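PDB 2UVF: exopolygalacturonase from Yersinia enterocolitica, which hydrolyses the polygalacturonan of pectin from the chain end as an exo-acting glycoside hydrolase of family 28, and binds digalacturonic acid. Local coordinates for residues R262-G267 and Y343-T348; V189-G194 and M207-Q212. One frame throughout, in Å; residues are numbered along the deposited sequence.

Overall arrangement
Contacts 1 and 2 join strands of one parallel face of the right-handed beta-helix, and their centres lie about 9 Å apart. In chain order contact 2 pairs 189-194 with 207-212, and contact 1 pairs 262-267 with 343-348. Strands 207-211 and 258-264 are themselves neighbours, so the two contacts abut. Both bury aliphatic side chains on the side of Ile191, Leu211, Ile263 and Leu344, and both carry polar groups on the other side. That polar side differs. In contact 1 a guanidinium runs alongside a tyrosine ring. In contact 2 a carboxylate holds an amide. Asn210 and Thr264 hydrogen-bond across the join. Contact 1 is the less buried, and both its strands run into glycine-containing turns.

Contact 1. Residues R262-G267 and Y343-T348; sequences RITGSG and YLAGFT
Strands 262-264 and 343-345 run parallel, with axes 4.7 Å apart. Ile263 is held by both its backbone N and its backbone O: its N donates to Tyr343 O at 2.8 Å, and its O accepts from Ala345 N. Arg262 CG lies anti to its carbonyl carbon (chi1 -65°), and the chain bends at chi3. This lays the guanidinium along Tyr343, whose CG is anti to its backbone N. The two planes are only 20° apart, and Arg262 NH2 comes 3.2 Å from Tyr343 CD2. NH2 also bonds Leu46 O, and NH1 bonds Thr208 OG1, so the group is fixed. The Thr264 side chain runs at about a right angle to that of Tyr343, and its CG2 touches CD2 and CE2 of the ring. On the other side of the pair, Ile263 and Leu344 lie side by side, and Ile263 CG1 is 3.9 Å from Leu344 CD2. Phe347 CG takes the crowded position between its own N and carbonyl carbon (chi1 56°). The ring edge meets Ile263 O in plane, with CE2 at 3.2 Å, and CE2 also touches Ile263 CG2. Gly346 has positive phi, and a CB there would run into Gly265 O. Past the turn, Thr348 N donates to Gly267 O at 2.9 Å. One water joins Ser266 O, Gly346 O and Thr348 OG1. Strands 207-211 and 365-368 flank the pair. Strand 334-339 packs on Ile263, Leu344 and Phe347, and strand 371-373 on Thr348.

Contact 2. Residues V189-G194 and M207-Q212; sequences VEIPAG and MTLNLQ
Ile191 crosses Leu209 obliquely and lies beside Leu211. Its CG1 is anti to the carbonyl carbon (chi1 -60°) and the chain is extended at chi2, so CD1 comes within 3.7 Å of Leu209 CD1; Leu211 CD2 lies slightly farther from Ile191 CD1. Leu209 CG is anti to its backbone N, and its CD1 also meets Val189 CG1. Val189 CG2 touches Met207 CE, a methyl brought there by the bend of the methionine chain at chi3. These side chains form an apolar layer, and helix 173-181 touches Val189 and Met207. Glu190 and Asn210 lie side by side on the other side of the strands. The glutamate chain bends at chi2 (-89°), so OE1 folds back to accept from Asn210 ND2 at 2.9 Å. OE1 is met nearly along its C-O axis, but the carboxylate and amide planes stand 73° apart. Asn210 OD1 bonds Thr264 OG1, so both ends of the amide are held. Gln212 extends beyond CG, and its OE1 reaches Pro192 CA at 3.0 Å. A water donates to that oxygen and accepts from Ala193 N. The backbones pair in parallel. Val189 O takes Asn210 N at 2.8 Å almost straight, and Ile191 N donates to Asn210 O. Parallel strands from successive turns, with aliphatic residues stacked in like positions, are characteristic of the right-handed beta-helix of family 28 and pectate lyase-like proteins.

Contact 1. Residues R262-G267 and Y343-T348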
loop_
_atom_site.group_PDB
_atom_site.type_symbol
_atom_site.label_atom_id
_atom_site.label_comp_id
_atom_site.label_asym_id
_atom_site.label_seq_id
_atom_site.Cartn_x
_atom_site.Cartn_y
_atom_site.Cartn_z
ATOM N N ARG A 262 13.177 -7.116 -8.831
ATOM C CA ARG A 262 12.268 -6.315 -9.651
ATOM C C ARG A 262 11.172 -7.189 -10.246
ATOM O O ARG A 262 11.451 -8.261 -10.785
ATOM C CB ARG A 262 13.030 -5.619 -10.790
ATOM C CG ARG A 262 14.049 -4.587 -10.334
ATOM C CD ARG A 262 14.805 -4.025 -11.502
ATOM N NE ARG A 262 14.171 -2.820 -12.022
ATOM C CZ ARG A 262 13.412 -2.753 -13.107
ATOM N NH1 ARG A 262 13.168 -3.831 -13.842
ATOM N NH2 ARG A 262 12.902 -1.587 -13.462
ATOM N N ILE A 263 9.927 -6.725 -10.142
ATOM C CA ILE A 263 8.788 -7.410 -10.754
ATOM C C ILE A 263 7.950 -6.377 -11.511
ATOM O O ILE A 263 7.493 -5.393 -10.922
ATOM C CB ILE A 263 7.949 -8.178 -9.703
ATOM C CG1 ILE A 263 8.882 -8.906 -8.724
ATOM C CG2 ILE A 263 6.932 -9.099 -10.401
ATOM C CD1 ILE A 263 8.187 -9.695 -7.642
ATOM N N THR A 264 7.750 -6.596 -12.813
ATOM C CA THR A 264 7.269 -5.526 -13.697
ATOM C C THR A 264 6.392 -6.084 -14.808
ATOM O O THR A 264 6.146 -7.284 -14.880
ATOM C CB THR A 264 8.455 -4.741 -14.362
ATOM O OG1 THR A 264 9.216 -5.642 -15.172
ATOM C CG2 THR A 264 9.378 -4.086 -13.327
ATOM N N GLY A 265 5.929 -5.200 -15.680
ATOM C CA GLY A 265 5.136 -5.588 -16.834
ATOM C C GLY A 265 3.669 -5.385 -16.528
ATOM O O GLY A 265 3.268 -5.384 -15.355
ATOM N N SER A 266 2.873 -5.228 -17.583
ATOM C CA SER A 266 1.448 -4.975 -17.448
ATOM C C SER A 266 0.598 -6.225 -17.270
ATOM O O SER A 266 -0.631 -6.145 -17.310
ATOM C CB SER A 266 0.945 -4.148 -18.633
ATOM O OG SER A 266 0.880 -4.927 -19.807
ATOM N N GLY A 267 1.244 -7.375 -17.058
ATOM C CA GLY A 267 0.549 -8.651 -16.874
ATOM C C GLY A 267 -0.140 -8.777 -15.517
ATOM O O GLY A 267 -0.022 -7.883 -14.656
ATOM N N TYR A 343 11.636 -3.305 -6.696
ATOM C CA TYR A 343 10.864 -2.483 -7.619
ATOM C C TYR A 343 9.734 -3.296 -8.217
ATOM O O TYR A 343 9.966 -4.183 -9.050
ATOM C CB TYR A 343 11.740 -1.869 -8.727
ATOM C CG TYR A 343 11.006 -0.936 -9.724
ATOM C CD1 TYR A 343 10.603 0.348 -9.352
ATOM C CD2 TYR A 343 10.787 -1.326 -11.049
ATOM C CE1 TYR A 343 9.952 1.211 -10.267
ATOM C CE2 TYR A 343 10.142 -0.476 -11.966
ATOM C CZ TYR A 343 9.731 0.789 -11.570
ATOM O OH TYR A 343 9.090 1.637 -12.476
ATOM N N LEU A 344 8.515 -2.942 -7.803
ATOM C CA LEU A 344 7.265 -3.518 -8.334
ATOM C C LEU A 344 6.615 -2.497 -9.262
ATOM O O LEU A 344 6.552 -1.322 -8.921
ATOM C CB LEU A 344 6.337 -3.893 -7.161
ATOM C CG LEU A 344 7.051 -4.624 -5.999
ATOM C CD1 LEU A 344 6.141 -4.749 -4.754
ATOM C CD2 LEU A 344 7.625 -6.006 -6.426
ATOM N N ALA A 345 6.173 -2.915 -10.450
ATOM C CA ALA A 345 5.642 -1.965 -11.420
ATOM C C ALA A 345 4.673 -2.572 -12.439
ATOM O O ALA A 345 4.881 -3.689 -12.892
ATOM C CB ALA A 345 6.777 -1.264 -12.146
ATOM N N GLY A 346 3.629 -1.815 -12.790
ATOM C CA GLY A 346 2.708 -2.156 -13.896
ATOM C C GLY A 346 1.709 -3.287 -13.722
ATOM O O GLY A 346 0.654 -3.315 -14.395
ATOM N N PHE A 347 2.032 -4.238 -12.848
ATOM C CA PHE A 347 1.251 -5.469 -12.815
ATOM C C PHE A 347 -0.068 -5.325 -12.099
ATOM O O PHE A 347 -0.232 -4.441 -11.261
ATOM C CB PHE A 347 2.056 -6.714 -12.340
ATOM C CG PHE A 347 2.723 -6.590 -10.988
ATOM C CD1 PHE A 347 2.017 -6.881 -9.812
ATOM C CD2 PHE A 347 4.075 -6.270 -10.888
ATOM C CE1 PHE A 347 2.633 -6.804 -8.565
ATOM C CE2 PHE A 347 4.708 -6.190 -9.638
ATOM C CZ PHE A 347 3.978 -6.467 -8.470
ATOM N N THR A 348 -1.009 -6.193 -12.470
ATOM C CA THR A 348 -2.317 -6.296 -11.831
ATOM C C THR A 348 -2.315 -7.467 -10.842
ATOM O O THR A 348 -1.721 -8.534 -11.119
ATOM C CB THR A 348 -3.424 -6.419 -12.910
ATOM O OG1 THR A 348 -3.435 -5.204 -13.663
ATOM C CG2 THR A 348 -4.811 -6.611 -12.323
HETATM O O HOH W 1 -1.615 -4.503 -15.340
#

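Contact 2. Residues V189-G194 and M207-Q212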
loop_
_atom_site.group_PDB
_atom_site.type_symbol
_atom_site.label_atom_id
_atom_site.label_comp_id
_atom_site.label_asym_id
_atom_site.label_seq_id
_atom_site.Cartn_x
_atom_site.Cartn_y
_atom_site.Cartn_z
ATOM N N VAL A 189 13.405 -12.377 -16.616
ATOM C CA VAL A 189 12.575 -13.537 -16.942
ATOM C C VAL A 189 11.238 -13.034 -17.502
ATOM O O VAL A 189 10.570 -12.235 -16.857
ATOM C CB VAL A 189 12.357 -14.447 -15.701
ATOM C CG1 VAL A 189 11.532 -15.684 -16.047
ATOM C CG2 VAL A 189 13.678 -14.852 -15.108
ATOM N N GLU A 190 10.872 -13.486 -18.703
ATOM C CA GLU A 190 9.629 -13.092 -19.361
ATOM C C GLU A 190 8.569 -14.186 -19.272
ATOM O O GLU A 190 8.844 -15.340 -19.597
ATOM C CB GLU A 190 9.841 -12.754 -20.852
ATOM C CG GLU A 190 11.107 -11.975 -21.202
ATOM C CD GLU A 190 10.946 -10.457 -21.161
ATOM O OE1 GLU A 190 10.034 -9.955 -20.467
ATOM O OE2 GLU A 190 11.751 -9.765 -21.831
ATOM N N ILE A 191 7.366 -13.808 -18.834
ATOM C CA ILE A 191 6.161 -14.642 -18.959
ATOM C C ILE A 191 5.250 -13.978 -20.010
ATOM O O ILE A 191 4.474 -13.069 -19.667
ATOM C CB ILE A 191 5.401 -14.767 -17.606
ATOM C CG1 ILE A 191 6.296 -15.403 -16.522
ATOM C CG2 ILE A 191 4.084 -15.537 -17.782
ATOM C CD1 ILE A 191 5.811 -15.232 -15.117
ATOM N N PRO A 192 5.361 -14.395 -21.295
ATOM C CA PRO A 192 4.527 -13.876 -22.388
ATOM C C PRO A 192 3.012 -14.073 -22.216
ATOM O O PRO A 192 2.575 -14.733 -21.272
ATOM C CB PRO A 192 5.032 -14.672 -23.615
ATOM C CG PRO A 192 5.695 -15.884 -23.056
ATOM C CD PRO A 192 6.331 -15.394 -21.795
ATOM N N ALA A 193 2.225 -13.511 -23.141
ATOM C CA ALA A 193 0.772 -13.742 -23.184
ATOM C C ALA A 193 0.424 -15.224 -23.003
ATOM O O ALA A 193 1.134 -16.105 -23.496
ATOM C CB ALA A 193 0.161 -13.195 -24.484
ATOM N N GLY A 194 -0.664 -15.478 -22.280
ATOM C CA GLY A 194 -1.100 -16.833 -21.961
ATOM C C GLY A 194 -1.351 -17.012 -20.475
ATOM O O GLY A 194 -0.836 -16.252 -19.652
ATOM N N MET A 207 17.670 -9.768 -10.271
ATOM C CA MET A 207 16.823 -10.209 -11.383
ATOM C C MET A 207 15.563 -9.340 -11.546
ATOM O O MET A 207 15.221 -8.535 -10.676
ATOM C CB MET A 207 16.450 -11.696 -11.241
ATOM C CG MET A 207 15.523 -12.017 -10.073
ATOM S SD MET A 207 14.707 -13.609 -10.213
ATOM C CE MET A 207 13.452 -13.270 -11.464
ATOM N N THR A 208 14.905 -9.497 -12.690
ATOM C CA THR A 208 13.617 -8.882 -12.969
ATOM C C THR A 208 12.737 -9.994 -13.488
ATOM O O THR A 208 13.164 -10.780 -14.330
ATOM C CB THR A 208 13.702 -7.785 -14.055
ATOM O OG1 THR A 208 14.449 -6.672 -13.560
ATOM C CG2 THR A 208 12.295 -7.316 -14.477
ATOM N N LEU A 209 11.530 -10.084 -12.942
ATOM C CA LEU A 209 10.497 -10.938 -13.491
ATOM C C LEU A 209 9.482 -10.009 -14.126
ATOM O O LEU A 209 8.887 -9.168 -13.457
ATOM C CB LEU A 209 9.865 -11.816 -12.409
ATOM C CG LEU A 209 8.637 -12.666 -12.735
ATOM C CD1 LEU A 209 8.952 -13.791 -13.724
ATOM C CD2 LEU A 209 8.051 -13.228 -11.452
ATOM N N ASN A 210 9.308 -10.167 -15.429
ATOM C CA ASN A 210 8.448 -9.331 -16.223
ATOM C C ASN A 210 7.267 -10.134 -16.752
ATOM O O ASN A 210 7.438 -11.068 -17.541
ATOM C CB ASN A 210 9.246 -8.736 -17.391
ATOM C CG ASN A 210 8.456 -7.706 -18.169
ATOM O OD1 ASN A 210 8.132 -6.636 -17.642
ATOM N ND2 ASN A 210 8.136 -8.022 -19.436
ATOM N N LEU A 211 6.073 -9.747 -16.308
ATOM C CA LEU A 211 4.834 -10.265 -16.835
ATOM C C LEU A 211 4.357 -9.334 -17.960
ATOM O O LEU A 211 4.022 -8.174 -17.718
ATOM C CB LEU A 211 3.796 -10.389 -15.706
ATOM C CG LEU A 211 4.216 -11.222 -14.492
ATOM C CD1 LEU A 211 4.379 -10.355 -13.242
ATOM C CD2 LEU A 211 3.193 -12.310 -14.256
ATOM N N GLN A 212 4.348 -9.845 -19.190
ATOM C CA GLN A 212 4.078 -9.041 -20.382
ATOM C C GLN A 212 2.586 -8.866 -20.614
ATOM O O GLN A 212 1.766 -9.557 -20.011
ATOM C CB GLN A 212 4.675 -9.719 -21.624
ATOM C CG GLN A 212 6.197 -9.742 -21.699
ATOM C CD GLN A 212 6.696 -10.440 -22.963
ATOM O OE1 GLN A 212 6.254 -11.537 -23.294
ATOM N NE2 GLN A 212 7.605 -9.799 -23.676
HETATM O O HOH W 2 3.974 -11.988 -24.984
#